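PDB 2ETS: hypothetical protein from Staphylococcus aureus subsp. aureus, which is of unknown function but represents the bacterial DUF1798 family, whose members adopt a four-helical bundle fold. Local coordinates for residues S19-V24 with D113-L118; N30-K35 with T98-F103. All coordinates share one frame; numbering follows the deposited sequence.

In the fold
Both contacts join helix 12-37 to helix 100-120, the first and last long helices of the four-helical bundle. The centre of contact 1 lies about 7 Å from the centre of the chain, where the two antiparallel helices meet through apolar side chains. The centre of contact 2 lies about 15 Å from that of the chain, farther along helix 12-37 and at the beginning of helix 100-120; there an aromatic stack is joined by a salt bridge and a lysine-to-carbonyl bond. The centres of the two contacts are about 19 Å apart and their nearest atoms about 6 Å, so the two do not touch. In sequence, contact 2 is nested within the loop that contact 1 closes, which includes helices 43-63 and 76-92.

Contact 1 of 2, residues S19-V24 with D113-L118; sequences SLIYEV and DLQNIL
The backbone bond from Leu118 N to Leu114 O, 2.8 Å long, joins two leucines one helical turn apart, both of which touch Ile21. No hydrogen bond spans the two helices here, and the contact rests on apolar packing around Leu114. With CG1 anti to the carbonyl carbon (chi1 -72°), Ile21 lays CG1 against Leu114 CB at 3.8 Å as the two side chains slide past each other in opposite directions. The branches of Leu114 then divide: CD1 meets Val24 CG2 tip to tip at 3.9 Å, whereas CD2 touches Leu20 CD1 at 4.1 Å, the two leucines crossing at about a right angle. The helices run antiparallel, with segment axes 10.3 Å apart at closest approach and their directions 160° apart, as neighbours in the four-helical bundle. Leu20 also packs on Ile57, Leu58 and Ile61 of helix 43-63, which links this pair to a third helix. On the more exposed side, Gln115, bent at chi2 (-62°) where CD turns, has OE1 3.7 Å from Ile21 CD1, a van der Waals contact. Ile21 CD1 also lies 4.2 Å from Leu118 CD2.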
loop_
_atom_site.group_PDB
_atom_site.type_symbol
_atom_site.label_atom_id
_atom_site.label_comp_id
_atom_site.label_asym_id
_atom_site.label_seq_id
_atom_site.Cartn_x
_atom_site.Cartn_y
_atom_site.Cartn_z
ATOM N N SER A 19 0.964 1.109 9.689
ATOM C CA SER A 19 0.182 2.110 9.012
ATOM C C SER A 19 -0.163 1.728 7.578
ATOM O O SER A 19 -1.281 1.944 7.145
ATOM C CB SER A 19 0.904 3.442 9.014
ATOM O OG SER A 19 -0.011 4.440 8.626
ATOM N N LEU A 20 0.791 1.191 6.828
ATOM C CA LEU A 20 0.511 0.771 5.463
ATOM C C LEU A 20 -0.416 -0.454 5.453
ATOM O O LEU A 20 -1.286 -0.583 4.606
ATOM C CB LEU A 20 1.806 0.442 4.713
ATOM C CG LEU A 20 2.741 1.597 4.372
ATOM C CD1 LEU A 20 4.047 1.045 3.830
ATOM C CD2 LEU A 20 2.097 2.493 3.352
ATOM N N ILE A 21 -0.202 -1.376 6.374
ATOM C CA ILE A 21 -1.080 -2.529 6.497
ATOM C C ILE A 21 -2.538 -2.106 6.659
ATOM O O ILE A 21 -3.421 -2.533 5.870
ATOM C CB ILE A 21 -0.617 -3.466 7.631
ATOM C CG1 ILE A 21 0.678 -4.176 7.152
ATOM C CG2 ILE A 21 -1.693 -4.519 7.948
ATOM C CD1 ILE A 21 1.365 -5.038 8.209
ATOM N N TYR A 22 -2.782 -1.247 7.639
ATOM C CA TYR A 22 -4.120 -0.667 7.841
ATOM C C TYR A 22 -4.626 -0.050 6.534
ATOM O O TYR A 22 -5.760 -0.312 6.116
ATOM C CB TYR A 22 -4.132 0.376 8.975
ATOM C CG TYR A 22 -5.348 1.317 8.946
ATOM C CD1 TYR A 22 -6.575 0.996 9.586
ATOM C CD2 TYR A 22 -5.269 2.526 8.295
ATOM C CE1 TYR A 22 -7.676 1.883 9.541
ATOM C CE2 TYR A 22 -6.342 3.408 8.261
ATOM C CZ TYR A 22 -7.534 3.085 8.847
ATOM O OH TYR A 22 -8.526 4.037 8.721
ATOM N N GLU A 23 -3.775 0.773 5.891
ATOM C CA GLU A 23 -4.205 1.474 4.686
ATOM C C GLU A 23 -4.549 0.538 3.491
ATOM O O GLU A 23 -5.527 0.761 2.768
ATOM C CB GLU A 23 -3.170 2.513 4.301
ATOM C CG GLU A 23 -3.206 3.757 5.198
ATOM C CD GLU A 23 -4.483 4.578 5.050
ATOM O OE1 GLU A 23 -5.395 4.142 4.299
ATOM O OE2 GLU A 23 -4.567 5.668 5.679
ATOM N N VAL A 24 -3.755 -0.518 3.310
ATOM C CA VAL A 24 -4.018 -1.504 2.262
ATOM C C VAL A 24 -5.380 -2.234 2.533
ATOM O O VAL A 24 -6.151 -2.525 1.606
ATOM C CB VAL A 24 -2.827 -2.466 2.150
ATOM C CG1 VAL A 24 -3.125 -3.628 1.233
ATOM C CG2 VAL A 24 -1.577 -1.704 1.642
ATOM N N ASP A 113 4.215 -9.069 1.336
ATOM C CA ASP A 113 5.445 -8.320 1.567
ATOM C C ASP A 113 5.461 -7.522 2.870
ATOM O O ASP A 113 6.459 -7.480 3.596
ATOM C CB ASP A 113 5.641 -7.355 0.422
ATOM C CG ASP A 113 6.081 -8.053 -0.866
ATOM O OD1 ASP A 113 6.521 -9.234 -0.811
ATOM O OD2 ASP A 113 5.996 -7.389 -1.925
ATOM N N LEU A 114 4.362 -6.829 3.124
ATOM C CA LEU A 114 4.230 -6.015 4.328
ATOM C C LEU A 114 4.394 -6.835 5.604
ATOM O O LEU A 114 5.026 -6.384 6.560
ATOM C CB LEU A 114 2.874 -5.305 4.326
ATOM C CG LEU A 114 2.769 -4.134 3.338
ATOM C CD1 LEU A 114 1.378 -3.569 3.391
ATOM C CD2 LEU A 114 3.782 -3.023 3.640
ATOM N N GLN A 115 3.835 -8.041 5.616
ATOM C CA GLN A 115 3.996 -8.914 6.770
ATOM C C GLN A 115 5.446 -9.316 6.992
ATOM O O GLN A 115 5.889 -9.403 8.141
ATOM C CB GLN A 115 3.151 -10.180 6.630
ATOM C CG GLN A 115 1.708 -9.999 6.921
ATOM C CD GLN A 115 1.452 -9.544 8.372
ATOM O OE1 GLN A 115 0.612 -8.673 8.600
ATOM N NE2 GLN A 115 2.210 -10.096 9.335
ATOM N N ASN A 116 6.169 -9.600 5.907
ATOM C CA ASN A 116 7.552 -10.012 5.999
ATOM C C ASN A 116 8.403 -8.878 6.536
ATOM O O ASN A 116 9.385 -9.093 7.268
ATOM C CB ASN A 116 8.090 -10.448 4.627
ATOM C CG ASN A 116 7.603 -11.830 4.211
ATOM O OD1 ASN A 116 7.237 -12.660 5.045
ATOM N ND2 ASN A 116 7.612 -12.083 2.921
ATOM N N ILE A 117 8.037 -7.670 6.139
ATOM C CA ILE A 117 8.761 -6.495 6.554
ATOM C C ILE A 117 8.479 -6.307 8.021
ATOM O O ILE A 117 9.412 -6.170 8.813
ATOM C CB ILE A 117 8.354 -5.242 5.740
ATOM C CG1 ILE A 117 8.887 -5.368 4.317
ATOM C CG2 ILE A 117 8.888 -3.980 6.386
ATOM C CD1 ILE A 117 8.403 -4.266 3.364
ATOM N N LEU A 118 7.194 -6.343 8.377
ATOM C CA LEU A 118 6.785 -6.201 9.776
ATOM C C LEU A 118 7.545 -7.196 10.622
ATOM O O LEU A 118 8.122 -6.797 11.600
ATOM C CB LEU A 118 5.268 -6.372 9.963
ATOM C CG LEU A 118 4.708 -6.057 11.363
ATOM C CD1 LEU A 118 4.670 -4.543 11.634
ATOM C CD2 LEU A 118 3.314 -6.666 11.567
#

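Contact 2 of 2, residues N30-K35 with T98-F103; sequences NFENVK and TSRKLF
Near one end of the four-helical bundle, an offset stack of Phe31 and Phe103 joins helix 12-37 to the first turn of helix 100-120. The ring centroids are 4.3 Å apart and the planes are inclined by only 17°. The overlap is shifted toward the rims, with Phe103 CE2 reaching back to Phe31 CB at 3.5 Å. CG anti to the backbone N (chi1 171°) sets Phe31 CG over the Phe103 ring. Lys35 CG lies over the face of the Phe31 ring opposite Phe103, so both faces have a neighbour, each offset toward the rim, while Thr98 O and Arg100 CB sit at its edge. Phe103 also touches Leu89 and Glu92 of helix 76-92. Ser99 is the N-cap of helix 100-120, its OG accepting from Leu102 N at 3.2 Å. One residue on, Arg100 sends its side chain back across to Glu32. The salt bridge is carried by Arg100 NH1, whose bond to Glu32 OE2 is 2.7 Å long and nearly straight (167°); NH1 approaches OE2 on its syn side, and OE2 lies close to the guanidinium plane. A second bond, from NH2 to OE1, is weak. Phe31 CE2 lies over the centre of one guanidinium face, but the ring is steeply inclined to that plane instead of stacking flat on it. Lys35, its chain bent at chi2 and chi3, donates from NZ to two backbone oxygens: Lys96 O and, at 2.7 Å, Thr98 O, the same oxygen that lies 3.5 Å from Phe31 CE1.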
loop_
_atom_site.group_PDB
_atom_site.type_symbol
_atom_site.label_atom_id
_atom_site.label_comp_id
_atom_site.label_asym_id
_atom_site.label_seq_id
_atom_site.Cartn_x
_atom_site.Cartn_y
_atom_site.Cartn_z
ATOM N N ASN A 30 -12.552 0.101 0.026
ATOM C CA ASN A 30 -12.898 1.102 -0.972
ATOM C C ASN A 30 -13.247 0.444 -2.313
ATOM O O ASN A 30 -14.212 0.804 -2.994
ATOM C CB ASN A 30 -11.729 2.074 -1.143
ATOM C CG ASN A 30 -11.736 3.184 -0.090
ATOM O OD1 ASN A 30 -12.616 4.015 -0.094
ATOM N ND2 ASN A 30 -10.773 3.173 0.823
ATOM N N PHE A 31 -12.454 -0.537 -2.680
ATOM C CA PHE A 31 -12.670 -1.252 -3.914
ATOM C C PHE A 31 -14.030 -1.955 -3.838
ATOM O O PHE A 31 -14.809 -1.914 -4.787
ATOM C CB PHE A 31 -11.525 -2.239 -4.138
ATOM C CG PHE A 31 -11.750 -3.182 -5.284
ATOM C CD1 PHE A 31 -11.617 -2.737 -6.597
ATOM C CD2 PHE A 31 -12.089 -4.507 -5.054
ATOM C CE1 PHE A 31 -11.800 -3.597 -7.661
ATOM C CE2 PHE A 31 -12.276 -5.379 -6.128
ATOM C CZ PHE A 31 -12.121 -4.919 -7.442
ATOM N N GLU A 32 -14.315 -2.589 -2.708
ATOM C CA GLU A 32 -15.616 -3.230 -2.495
ATOM C C GLU A 32 -16.762 -2.250 -2.582
ATOM O O GLU A 32 -17.835 -2.608 -3.056
ATOM C CB GLU A 32 -15.683 -3.960 -1.148
ATOM C CG GLU A 32 -14.873 -5.238 -1.098
ATOM C CD GLU A 32 -15.243 -6.270 -2.171
ATOM O OE1 GLU A 32 -16.430 -6.398 -2.558
ATOM O OE2 GLU A 32 -14.322 -6.985 -2.599
ATOM N N ASN A 33 -16.536 -1.028 -2.115
ATOM C CA ASN A 33 -17.586 -0.028 -2.160
ATOM C C ASN A 33 -17.853 0.447 -3.588
ATOM O O ASN A 33 -19.008 0.465 -3.989
ATOM C CB ASN A 33 -17.294 1.127 -1.197
ATOM C CG ASN A 33 -17.492 0.735 0.279
ATOM O OD1 ASN A 33 -17.298 1.556 1.169
ATOM N ND2 ASN A 33 -17.881 -0.510 0.532
ATOM N N VAL A 34 -16.804 0.768 -4.365
ATOM C CA VAL A 34 -17.031 1.224 -5.758
ATOM C C VAL A 34 -17.651 0.113 -6.617
ATOM O O VAL A 34 -18.403 0.383 -7.549
ATOM C CB VAL A 34 -15.746 1.850 -6.473
ATOM C CG1 VAL A 34 -15.157 2.953 -5.620
ATOM C CG2 VAL A 34 -14.683 0.811 -6.806
ATOM N N LYS A 35 -17.340 -1.128 -6.277
ATOM C CA LYS A 35 -17.815 -2.285 -7.020
ATOM C C LYS A 35 -19.299 -2.567 -6.741
ATOM O O LYS A 35 -20.041 -2.870 -7.686
ATOM C CB LYS A 35 -16.976 -3.526 -6.683
ATOM C CG LYS A 35 -15.603 -3.621 -7.384
ATOM C CD LYS A 35 -15.758 -3.551 -8.919
ATOM C CE LYS A 35 -14.868 -4.436 -9.664
ATOM N NZ LYS A 35 -14.815 -4.033 -11.107
ATOM N N THR A 98 -11.971 -1.151 -12.199
ATOM C CA THR A 98 -10.794 -1.933 -11.803
ATOM C C THR A 98 -11.126 -3.449 -11.767
ATOM O O THR A 98 -12.128 -3.898 -11.148
ATOM C CB THR A 98 -10.273 -1.464 -10.432
ATOM O OG1 THR A 98 -9.754 -0.120 -10.543
ATOM C CG2 THR A 98 -9.240 -2.414 -9.886
ATOM N N SER A 99 -10.263 -4.240 -12.388
ATOM C CA SER A 99 -10.400 -5.705 -12.388
ATOM C C SER A 99 -10.240 -6.353 -11.018
ATOM O O SER A 99 -9.193 -6.243 -10.393
ATOM C CB SER A 99 -9.332 -6.321 -13.306
ATOM O OG SER A 99 -9.259 -7.723 -13.099
ATOM N N ARG A 100 -11.248 -7.084 -10.571
ATOM C CA ARG A 100 -11.162 -7.765 -9.272
ATOM C C ARG A 100 -9.995 -8.755 -9.232
ATOM O O ARG A 100 -9.274 -8.851 -8.248
ATOM C CB ARG A 100 -12.444 -8.517 -8.985
ATOM C CG ARG A 100 -12.378 -9.315 -7.693
ATOM C CD ARG A 100 -13.736 -9.887 -7.320
ATOM N NE ARG A 100 -14.734 -8.841 -7.101
ATOM C CZ ARG A 100 -14.950 -8.202 -5.947
ATOM N NH1 ARG A 100 -14.208 -8.487 -4.879
ATOM N NH2 ARG A 100 -15.911 -7.262 -5.862
ATOM N N LYS A 101 -9.856 -9.504 -10.317
ATOM C CA LYS A 101 -8.817 -10.492 -10.446
ATOM C C LYS A 101 -7.425 -9.863 -10.201
ATOM O O LYS A 101 -6.647 -10.357 -9.390
ATOM C CB LYS A 101 -8.948 -11.149 -11.832
ATOM C CG LYS A 101 -7.825 -12.082 -12.214
ATOM C CD LYS A 101 -8.137 -12.777 -13.550
ATOM C CE LYS A 101 -6.896 -12.982 -14.428
ATOM N NZ LYS A 101 -5.839 -13.799 -13.755
ATOM N N LEU A 102 -7.144 -8.757 -10.864
ATOM C CA LEU A 102 -5.792 -8.172 -10.846
ATOM C C LEU A 102 -5.562 -7.365 -9.561
ATOM O O LEU A 102 -4.473 -7.378 -9.012
ATOM C CB LEU A 102 -5.571 -7.284 -12.073
ATOM C CG LEU A 102 -5.644 -7.966 -13.450
ATOM C CD1 LEU A 102 -5.449 -6.928 -14.555
ATOM C CD2 LEU A 102 -4.646 -9.085 -13.608
ATOM N N PHE A 103 -6.611 -6.680 -9.107
ATOM C CA PHE A 103 -6.578 -5.887 -7.876
ATOM C C PHE A 103 -6.332 -6.755 -6.650
ATOM O O PHE A 103 -5.442 -6.473 -5.839
ATOM C CB PHE A 103 -7.865 -5.084 -7.713
ATOM C CG PHE A 103 -7.862 -4.184 -6.500
ATOM C CD1 PHE A 103 -7.290 -2.955 -6.565
ATOM C CD2 PHE A 103 -8.377 -4.617 -5.288
ATOM C CE1 PHE A 103 -7.258 -2.137 -5.454
ATOM C CE2 PHE A 103 -8.370 -3.814 -4.186
ATOM C CZ PHE A 103 -7.814 -2.582 -4.253
#